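Glutamate racemase (PDB 2DWU) belongs to the Asp/Glu/hydantoin racemase family, and its two-sheet alpha/beta fold holds D-glutamic acid in a pocket. Local coordinates at residues 160-165 against 195-200; 153-158 against 188-193. All blocks are in the same frame, centred on the assembly; numbering follows the deposited sequence.

Contact 1 (160-165 against 195-200); sequences EDTAYV and ESYIKK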
ATOM      1  N   GLU B 160      27.082   7.002  15.391  1.00 24.86           N
ATOM      2  CA  GLU B 160      28.361   6.362  15.108  1.00 26.76           C
ATOM      3  C   GLU B 160      28.871   5.532  16.284  1.00 25.83           C
ATOM      4  O   GLU B 160      29.785   4.716  16.119  1.00 25.78           O
ATOM      5  CB  GLU B 160      29.400   7.418  14.727  1.00 29.77           C
ATOM      6  CG  GLU B 160      28.831   8.563  13.887  1.00 35.50           C
ATOM      7  CD  GLU B 160      28.170   8.097  12.599  1.00 38.21           C
ATOM      8  OE1 GLU B 160      27.629   8.957  11.864  1.00 41.64           O
ATOM      9  OE2 GLU B 160      28.188   6.879  12.313  1.00 40.26           O
ATOM     10  N   ASP B 161      28.290   5.742  17.465  1.00 23.59           N
ATOM     11  CA  ASP B 161      28.683   5.005  18.667  1.00 22.48           C
ATOM     12  C   ASP B 161      27.819   3.751  18.698  1.00 21.57           C
ATOM     13  O   ASP B 161      26.826   3.699  19.407  1.00 20.89           O
ATOM     14  CB  ASP B 161      28.413   5.857  19.905  1.00 24.32           C
ATOM     15  CG  ASP B 161      29.059   5.296  21.162  1.00 26.58           C
ATOM     16  OD1 ASP B 161      29.298   4.062  21.230  1.00 27.08           O
ATOM     17  OD2 ASP B 161      29.309   6.100  22.093  1.00 27.20           O
ATOM     18  N   THR B 162      28.197   2.741  17.919  0.50 21.24           N
ATOM     19  CA  THR B 162      27.414   1.512  17.829  0.50 20.74           C
ATOM     20  C   THR B 162      27.138   0.779  19.137  0.50 20.58           C
ATOM     21  O   THR B 162      26.060   0.212  19.306  0.50 20.17           O
ATOM     22  CB  THR B 162      28.035   0.521  16.816  0.50 21.80           C
ATOM     23  OG1 THR B 162      29.334   0.118  17.260  0.50 21.75           O
ATOM     24  CG2 THR B 162      28.140   1.171  15.441  0.50 22.23           C
ATOM     25  N   ALA B 163      28.095   0.769  20.058  1.00 19.60           N
ATOM     26  CA  ALA B 163      27.862   0.108  21.335  1.00 20.36           C
ATOM     27  C   ALA B 163      26.734   0.825  22.078  1.00 18.74           C
ATOM     28  O   ALA B 163      25.876   0.188  22.697  1.00 19.68           O
ATOM     29  CB  ALA B 163      29.136   0.124  22.186  1.00 21.68           C
ATOM     30  N   TYR B 164      26.747   2.155  22.011  1.00 17.18           N
ATOM     31  CA  TYR B 164      25.741   2.952  22.694  1.00 16.19           C
ATOM     32  C   TYR B 164      24.386   2.757  22.030  1.00 14.72           C
ATOM     33  O   TYR B 164      23.356   2.650  22.711  1.00 15.22           O
ATOM     34  CB  TYR B 164      26.127   4.441  22.649  1.00 15.43           C
ATOM     35  CG  TYR B 164      25.221   5.309  23.486  1.00 15.28           C
ATOM     36  CD1 TYR B 164      24.306   6.182  22.892  1.00 13.07           C
ATOM     37  CD2 TYR B 164      25.230   5.200  24.873  1.00 16.59           C
ATOM     38  CE1 TYR B 164      23.407   6.926  23.676  1.00 13.24           C
ATOM     39  CE2 TYR B 164      24.342   5.927  25.660  1.00 17.62           C
ATOM     40  CZ  TYR B 164      23.436   6.786  25.051  1.00 14.95           C
ATOM     41  OH  TYR B 164      22.548   7.475  25.839  1.00 18.70           O
ATOM     42  N   VAL B 165      24.384   2.714  20.703  1.00 15.47           N
ATOM     43  CA  VAL B 165      23.126   2.551  19.972  1.00 15.45           C
ATOM     44  C   VAL B 165      22.533   1.181  20.324  1.00 16.21           C
ATOM     45  O   VAL B 165      21.347   1.063  20.629  1.00 14.03           O
ATOM     46  CB  VAL B 165      23.337   2.674  18.436  1.00 15.44           C
ATOM     47  CG1 VAL B 165      21.991   2.468  17.703  1.00 16.23           C
ATOM     48  CG2 VAL B 165      23.894   4.081  18.081  1.00 15.29           C
ATOM     49  N   GLU B 195      16.912   0.371  11.832  1.00 14.69           N
ATOM     50  CA  GLU B 195      16.301  -0.894  11.450  1.00 17.39           C
ATOM     51  C   GLU B 195      17.111  -2.139  11.748  1.00 18.35           C
ATOM     52  O   GLU B 195      16.574  -3.116  12.304  1.00 16.87           O
ATOM     53  CB  GLU B 195      15.878  -0.895   9.981  1.00 20.98           C
ATOM     54  CG  GLU B 195      15.211  -2.216   9.606  1.00 27.22           C
ATOM     55  CD  GLU B 195      14.506  -2.186   8.265  1.00 31.15           C
ATOM     56  OE1 GLU B 195      15.044  -1.581   7.304  1.00 34.91           O
ATOM     57  OE2 GLU B 195      13.412  -2.791   8.167  1.00 33.67           O
ATOM     58  N   SER B 196      18.396  -2.123  11.399  1.00 17.56           N
ATOM     59  CA  SER B 196      19.220  -3.292  11.669  1.00 19.92           C
ATOM     60  C   SER B 196      19.293  -3.653  13.135  1.00 18.02           C
ATOM     61  O   SER B 196      19.238  -4.836  13.485  1.00 19.86           O
ATOM     62  CB  SER B 196      20.634  -3.088  11.136  1.00 20.50           C
ATOM     63  OG  SER B 196      20.596  -2.997   9.730  1.00 28.79           O
ATOM     64  N   TYR B 197      19.425  -2.648  13.994  1.00 16.83           N
ATOM     65  CA  TYR B 197      19.523  -2.888  15.431  1.00 14.78           C
ATOM     66  C   TYR B 197      18.237  -3.477  15.952  1.00 16.00           C
ATOM     67  O   TYR B 197      18.239  -4.394  16.764  1.00 16.82           O
ATOM     68  CB  TYR B 197      19.790  -1.583  16.196  1.00 16.10           C
ATOM     69  CG  TYR B 197      21.127  -0.949  15.914  1.00 17.20           C
ATOM     70  CD1 TYR B 197      21.270   0.017  14.921  1.00 17.84           C
ATOM     71  CD2 TYR B 197      22.252  -1.330  16.638  1.00 18.18           C
ATOM     72  CE1 TYR B 197      22.523   0.593  14.661  1.00 18.14           C
ATOM     73  CE2 TYR B 197      23.495  -0.769  16.388  1.00 19.34           C
ATOM     74  CZ  TYR B 197      23.624   0.188  15.404  1.00 20.46           C
ATOM     75  OH  TYR B 197      24.864   0.746  15.165  1.00 22.59           O
ATOM     76  N   ILE B 198      17.130  -2.917  15.488  1.00 14.17           N
ATOM     77  CA  ILE B 198      15.814  -3.358  15.923  1.00 14.39           C
ATOM     78  C   ILE B 198      15.539  -4.803  15.529  1.00 16.63           C
ATOM     79  O   ILE B 198      15.052  -5.598  16.350  1.00 17.81           O
ATOM     80  CB  ILE B 198      14.733  -2.401  15.353  1.00 13.76           C
ATOM     81  CG1 ILE B 198      14.902  -1.025  16.018  1.00 12.87           C
ATOM     82  CG2 ILE B 198      13.332  -2.953  15.620  1.00 13.79           C
ATOM     83  CD1 ILE B 198      14.056   0.070  15.370  1.00 14.55           C
ATOM     84  N   LYS B 199      15.850  -5.147  14.288  1.00 17.71           N
ATOM     85  CA  LYS B 199      15.641  -6.514  13.805  1.00 20.84           C
ATOM     86  C   LYS B 199      16.447  -7.492  14.643  1.00 22.16           C
ATOM     87  O   LYS B 199      15.977  -8.577  14.970  1.00 22.12           O
ATOM     88  CB  LYS B 199      16.081  -6.652  12.350  1.00 22.81           C
ATOM     89  CG  LYS B 199      15.249  -5.860  11.376  1.00 26.92           C
ATOM     90  CD  LYS B 199      15.715  -6.030   9.938  1.00 31.58           C
ATOM     91  CE  LYS B 199      14.631  -5.526   8.983  1.00 32.45           C
ATOM     92  NZ  LYS B 199      15.025  -5.628   7.556  1.00 36.94           N
ATOM     93  N   LYS B 200      17.675  -7.111  14.970  1.00 22.98           N
ATOM     94  CA  LYS B 200      18.533  -7.971  15.773  1.00 25.61           C
ATOM     95  C   LYS B 200      17.933  -8.204  17.156  1.00 25.67           C
ATOM     96  O   LYS B 200      18.010  -9.308  17.713  1.00 26.23           O
ATOM     97  CB  LYS B 200      19.919  -7.334  15.913  1.00 28.21           C
ATOM     98  CG  LYS B 200      20.824  -8.008  16.940  1.00 32.61           C
ATOM     99  CD  LYS B 200      21.269  -9.391  16.498  1.00 36.48           C
ATOM    100  CE  LYS B 200      22.288  -9.298  15.379  1.00 38.46           C
ATOM    101  NZ  LYS B 200      21.788  -8.447  14.257  1.00 40.17           N
TER

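Contact 2 (153-158 against 188-193); sequences TVVENR and CTHYPL. With DGL (D-glutamic acid), chain H.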
ATOM      1  N   THR B 153      16.966  11.020  19.472  1.00 13.45           N
ATOM      2  CA  THR B 153      18.187  11.766  19.805  1.00 15.27           C
ATOM      3  C   THR B 153      19.403  10.901  19.511  1.00 13.96           C
ATOM      4  O   THR B 153      20.428  11.393  19.012  1.00 16.18           O
ATOM      5  CB  THR B 153      18.196  12.199  21.285  1.00 18.28           C
ATOM      6  OG1 THR B 153      16.991  12.915  21.572  1.00 24.41           O
ATOM      7  CG2 THR B 153      19.373  13.121  21.563  1.00 20.77           C
ATOM      8  N   VAL B 154      19.291   9.606  19.785  1.00 12.70           N
ATOM      9  CA  VAL B 154      20.380   8.684  19.503  1.00 11.98           C
ATOM     10  C   VAL B 154      20.696   8.718  18.011  1.00 12.35           C
ATOM     11  O   VAL B 154      21.855   8.786  17.611  1.00 13.67           O
ATOM     12  CB  VAL B 154      20.024   7.223  19.946  1.00 13.26           C
ATOM     13  CG1 VAL B 154      20.930   6.201  19.258  1.00 15.46           C
ATOM     14  CG2 VAL B 154      20.189   7.113  21.456  1.00 16.34           C
ATOM     15  N   VAL B 155      19.657   8.696  17.182  1.00 11.96           N
ATOM     16  CA  VAL B 155      19.859   8.712  15.746  1.00 12.64           C
ATOM     17  C   VAL B 155      20.538  10.002  15.269  1.00 12.95           C
ATOM     18  O   VAL B 155      21.420   9.944  14.425  1.00 13.77           O
ATOM     19  CB  VAL B 155      18.509   8.521  15.006  1.00 12.60           C
ATOM     20  CG1 VAL B 155      18.632   8.910  13.531  1.00 13.76           C
ATOM     21  CG2 VAL B 155      18.101   7.053  15.092  1.00 11.63           C
ATOM     22  N   GLU B 156      20.135  11.151  15.799  1.00 14.64           N
ATOM     23  CA  GLU B 156      20.755  12.402  15.357  1.00 17.75           C
ATOM     24  C   GLU B 156      22.121  12.715  15.953  1.00 18.97           C
ATOM     25  O   GLU B 156      22.944  13.376  15.308  1.00 19.90           O
ATOM     26  CB  GLU B 156      19.834  13.582  15.657  1.00 20.58           C
ATOM     27  CG  GLU B 156      18.721  13.744  14.663  1.00 22.64           C
ATOM     28  CD  GLU B 156      17.983  15.059  14.830  1.00 24.43           C
ATOM     29  OE1 GLU B 156      18.655  16.119  14.933  1.00 26.53           O
ATOM     30  OE2 GLU B 156      16.731  15.051  14.854  1.00 19.67           O
ATOM     31  N   ASN B 157      22.385  12.228  17.156  1.00 18.21           N
ATOM     32  CA  ASN B 157      23.634  12.588  17.828  1.00 20.55           C
ATOM     33  C   ASN B 157      24.637  11.536  18.254  1.00 19.58           C
ATOM     34  O   ASN B 157      25.765  11.890  18.629  1.00 21.11           O
ATOM     35  CB  ASN B 157      23.285  13.408  19.070  1.00 21.56           C
ATOM     36  CG  ASN B 157      22.396  14.577  18.757  1.00 26.47           C
ATOM     37  OD1 ASN B 157      21.374  14.787  19.411  1.00 29.26           O
ATOM     38  ND2 ASN B 157      22.770  15.349  17.744  1.00 28.01           N
ATOM     39  N   ARG B 158      24.271  10.258  18.195  1.00 17.66           N
ATOM     40  CA  ARG B 158      25.172   9.217  18.680  1.00 17.81           C
ATOM     41  C   ARG B 158      25.209   8.009  17.755  1.00 17.16           C
ATOM     42  O   ARG B 158      25.692   6.943  18.146  1.00 17.57           O
ATOM     43  CB  ARG B 158      24.692   8.748  20.065  1.00 17.70           C
ATOM     44  CG  ARG B 158      24.207   9.844  21.017  1.00 20.83           C
ATOM     45  CD  ARG B 158      25.370  10.567  21.677  1.00 19.38           C
ATOM     46  NE  ARG B 158      26.159   9.685  22.530  1.00 19.30           N
ATOM     47  CZ  ARG B 158      25.898   9.404  23.804  1.00 17.75           C
ATOM     48  NH1 ARG B 158      26.701   8.577  24.454  1.00 18.76           N
ATOM     49  NH2 ARG B 158      24.856   9.940  24.429  1.00 17.04           N
ATOM     50  N   CYS B 188       8.060   6.640  14.082  1.00  5.66           N
ATOM     51  CA  CYS B 188       8.870   7.842  14.254  1.00  6.49           C
ATOM     52  C   CYS B 188       9.748   7.967  13.004  1.00  6.36           C
ATOM     53  O   CYS B 188      10.251   6.967  12.489  1.00  6.90           O
ATOM     54  CB  CYS B 188       9.756   7.699  15.492  1.00  6.39           C
ATOM     55  SG  CYS B 188      10.884   9.110  15.767  1.00 10.24           S
ATOM     56  N   THR B 189       9.939   9.207  12.551  1.00  5.61           N
ATOM     57  CA  THR B 189      10.732   9.495  11.362  1.00  7.24           C
ATOM     58  C   THR B 189      12.151   8.960  11.422  1.00  7.18           C
ATOM     59  O   THR B 189      12.727   8.617  10.398  1.00  8.96           O
ATOM     60  CB  THR B 189      10.896  11.027  11.144  1.00  7.22           C
ATOM     61  OG1 THR B 189      11.315  11.639  12.369  1.00  7.97           O
ATOM     62  CG2 THR B 189       9.594  11.666  10.666  1.00  7.77           C
ATOM     63  N   HIS B 190      12.728   8.913  12.621  1.00  7.81           N
ATOM     64  CA  HIS B 190      14.125   8.530  12.721  1.00  8.48           C
ATOM     65  C   HIS B 190      14.405   7.051  12.786  1.00  9.15           C
ATOM     66  O   HIS B 190      15.531   6.621  12.512  1.00 10.01           O
ATOM     67  CB  HIS B 190      14.745   9.144  13.983  1.00  9.12           C
ATOM     68  CG  HIS B 190      14.816  10.640  13.983  1.00  9.60           C
ATOM     69  ND1 HIS B 190      13.724  11.449  13.747  1.00  9.82           N
ATOM     70  CD2 HIS B 190      15.839  11.472  14.289  1.00 10.90           C
ATOM     71  CE1 HIS B 190      14.070  12.715  13.918  1.00 10.73           C
ATOM     72  NE2 HIS B 190      15.349  12.753  14.247  1.00 12.30           N
ATOM     73  N   TYR B 191      13.394   6.255  13.128  1.00  9.04           N
ATOM     74  CA  TYR B 191      13.668   4.842  13.337  1.00  9.71           C
ATOM     75  C   TYR B 191      14.171   3.996  12.183  1.00 10.07           C
ATOM     76  O   TYR B 191      14.838   2.990  12.427  1.00 10.64           O
ATOM     77  CB  TYR B 191      12.478   4.163  14.033  1.00  8.09           C
ATOM     78  CG  TYR B 191      12.113   4.762  15.394  1.00  7.04           C
ATOM     79  CD1 TYR B 191      12.887   5.774  16.003  1.00  7.42           C
ATOM     80  CD2 TYR B 191      10.946   4.349  16.052  1.00  8.32           C
ATOM     81  CE1 TYR B 191      12.498   6.360  17.206  1.00  8.27           C
ATOM     82  CE2 TYR B 191      10.539   4.930  17.259  1.00  8.20           C
ATOM     83  CZ  TYR B 191      11.306   5.937  17.828  1.00 10.52           C
ATOM     84  OH  TYR B 191      10.820   6.522  18.965  1.00 10.29           O
ATOM     85  N   PRO B 192      13.868   4.364  10.918  1.00  9.85           N
ATOM     86  CA  PRO B 192      14.398   3.525   9.843  1.00 11.17           C
ATOM     87  C   PRO B 192      15.928   3.425   9.939  1.00 11.89           C
ATOM     88  O   PRO B 192      16.497   2.423   9.538  1.00 14.18           O
ATOM     89  CB  PRO B 192      13.968   4.257   8.572  1.00 11.96           C
ATOM     90  CG  PRO B 192      12.607   4.800   8.949  1.00 10.12           C
ATOM     91  CD  PRO B 192      12.870   5.324  10.392  1.00  9.10           C
ATOM     92  N   LEU B 193      16.595   4.453  10.449  0.50 12.09           N
ATOM     93  CA  LEU B 193      18.044   4.360  10.532  0.50 12.18           C
ATOM     94  C   LEU B 193      18.509   3.309  11.532  0.50 12.32           C
ATOM     95  O   LEU B 193      19.665   2.868  11.494  0.50 13.83           O
ATOM     96  CB  LEU B 193      18.648   5.724  10.864  0.50 12.70           C
ATOM     97  CG  LEU B 193      18.661   6.640   9.642  0.50 13.48           C
ATOM     98  CD1 LEU B 193      19.496   7.875   9.952  0.50 13.40           C
ATOM     99  CD2 LEU B 193      19.244   5.894   8.443  0.50 15.30           C
TER
HETATM  100  N   DGL H 278       9.889  13.654  13.690  1.00  7.89           N
HETATM  101  CA  DGL H 278       9.504  13.162  15.050  1.00  9.36           C
HETATM  102  C   DGL H 278       8.547  12.027  14.932  1.00  8.43           C
HETATM  103  O   DGL H 278       7.857  11.655  15.874  1.00  9.04           O
HETATM  104  CB  DGL H 278      10.762  12.709  15.825  1.00  9.81           C
HETATM  105  CG  DGL H 278      11.475  13.981  16.342  1.00 11.02           C
HETATM  106  CD  DGL H 278      10.711  14.817  17.284  1.00 11.78           C
HETATM  107  OE1 DGL H 278      10.463  14.489  18.445  1.00  9.88           O
HETATM  108  OE2 DGL H 278      10.277  15.961  16.808  1.00 11.62           O
HETATM  109  OXT DGL H 278       8.462  11.442  13.769  1.00  8.28           O

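Contact 1 (160-165 against 195-200)
Tyr197 reaches from helix 195-202 to the first turn of helix 162-177, where its ring meets Val165 and its hydroxyl meets Thr162. The apolar part is a CH-pi contact. Val165 CG1 sits 3.5 Å from the centroid of the Tyr197 ring, only 9° off the ring normal. The methyl therefore rests over the middle of one face. CG1 lies anti to the backbone N of Val165 (chi1 179°), and this torsion aims it at the ring. The two side chains cross at about a right angle.

At the far end of the ring, in the modelled conformer of Thr162, Thr162 CG2 lies 3.3 Å from Tyr197 OH. Thr162 has a second conformer, so this van der Waals contact carries less weight.

The contact joins two helices of the domain built on the four-stranded parallel sheet. Tyr197 also touches Thr166 and Val169 further along helix 162-177, so one aromatic side chain spans its first turns. Next to it, Ile198 packs on Leu184 and Leu186 of strand 183-187.

No hydrogen bond or salt bridge crosses the contact; the two helices are stabilised separately. Asp161 is the N-cap of helix 162-177. Its OD1 accepts from Tyr164 N at 3.3 Å, and the donor stands well above the carboxylate plane. Thr162 O accepts a hydrogen bond from the hydroxyl of Thr166, further along the same helix, while helix 195-202 has a salt bridge between Lys199 and Glu195.

Contact 2 (153-158 against 188-193)
His190 meets two neighbouring residues of helix 151-157, Val155 by packing and Glu156 by a hydrogen bond. The tight part centres on the imidazole. His190 NE2 donates to Glu156 OE2 at 2.7 Å, and the N-H...O angle of 176° is almost straight. OE2 receives it through its anti lone pair. Carboxylate and ring planes are 16° apart, so the acid continues nearly in the plane of the ring. Beyond CG the Glu156 chain is extended (chi2 -169°), which carries the carboxylate out to the ring edge. On the other side of the imidazole, His190 ND1 lies 2.8 Å from Thr189 OG1, a hydrogen bond in which either may donate. With both nitrogens engaged, the ring is restrained from turning.

Val155 packs beside this pair. Its CG1 comes near the ring edge, 3.9 Å from His190 CD2, and its CG2 rests against His190 O.

The looser side lies toward Leu193, which is partly exposed. In the modelled conformer, Leu193 CD1 lies 3.8 Å from Val155 CG1. A second conformer of Leu193 leaves this side less defined. Trp255 of helix 245-256 touches both residues.

Thr189 N donates to OXT of D-glutamic acid at 2.9 Å, and the ligand N donates to Thr189 OG1 at 2.8 Å. Cys188 SG approaches the ligand CB. Cys188, Thr189 and His190 follow strand 183-187 and line the D-glutamic acid pocket. Glu156, which does not contact the ligand, holds His190 at its NE2 edge, consistent with a second-shell role in this pocket.

How the contacts relate
Contacts 1 and 2 share one domain, and their centres are about 10 Å apart. Their segments alternate along the chain: helices 151-157 and 162-177 follow each other, and each meets a part of the chain that comes after strand 183-187. The centre of contact 2 lies about 12 Å from the centre of the chain, that of contact 1 about 20 Å. Contact 2 borders the ligand pocket; contact 1 is peripheral and includes an exposed threonine. Contact 1 is held across its segments by apolar and CH-pi packing, whereas contact 2 adds a buried histidine hydrogen-bonded to a carboxylate. The two meet where Val165 packs on Val154 and Tyr164 forms a cation-pi pair with Arg158.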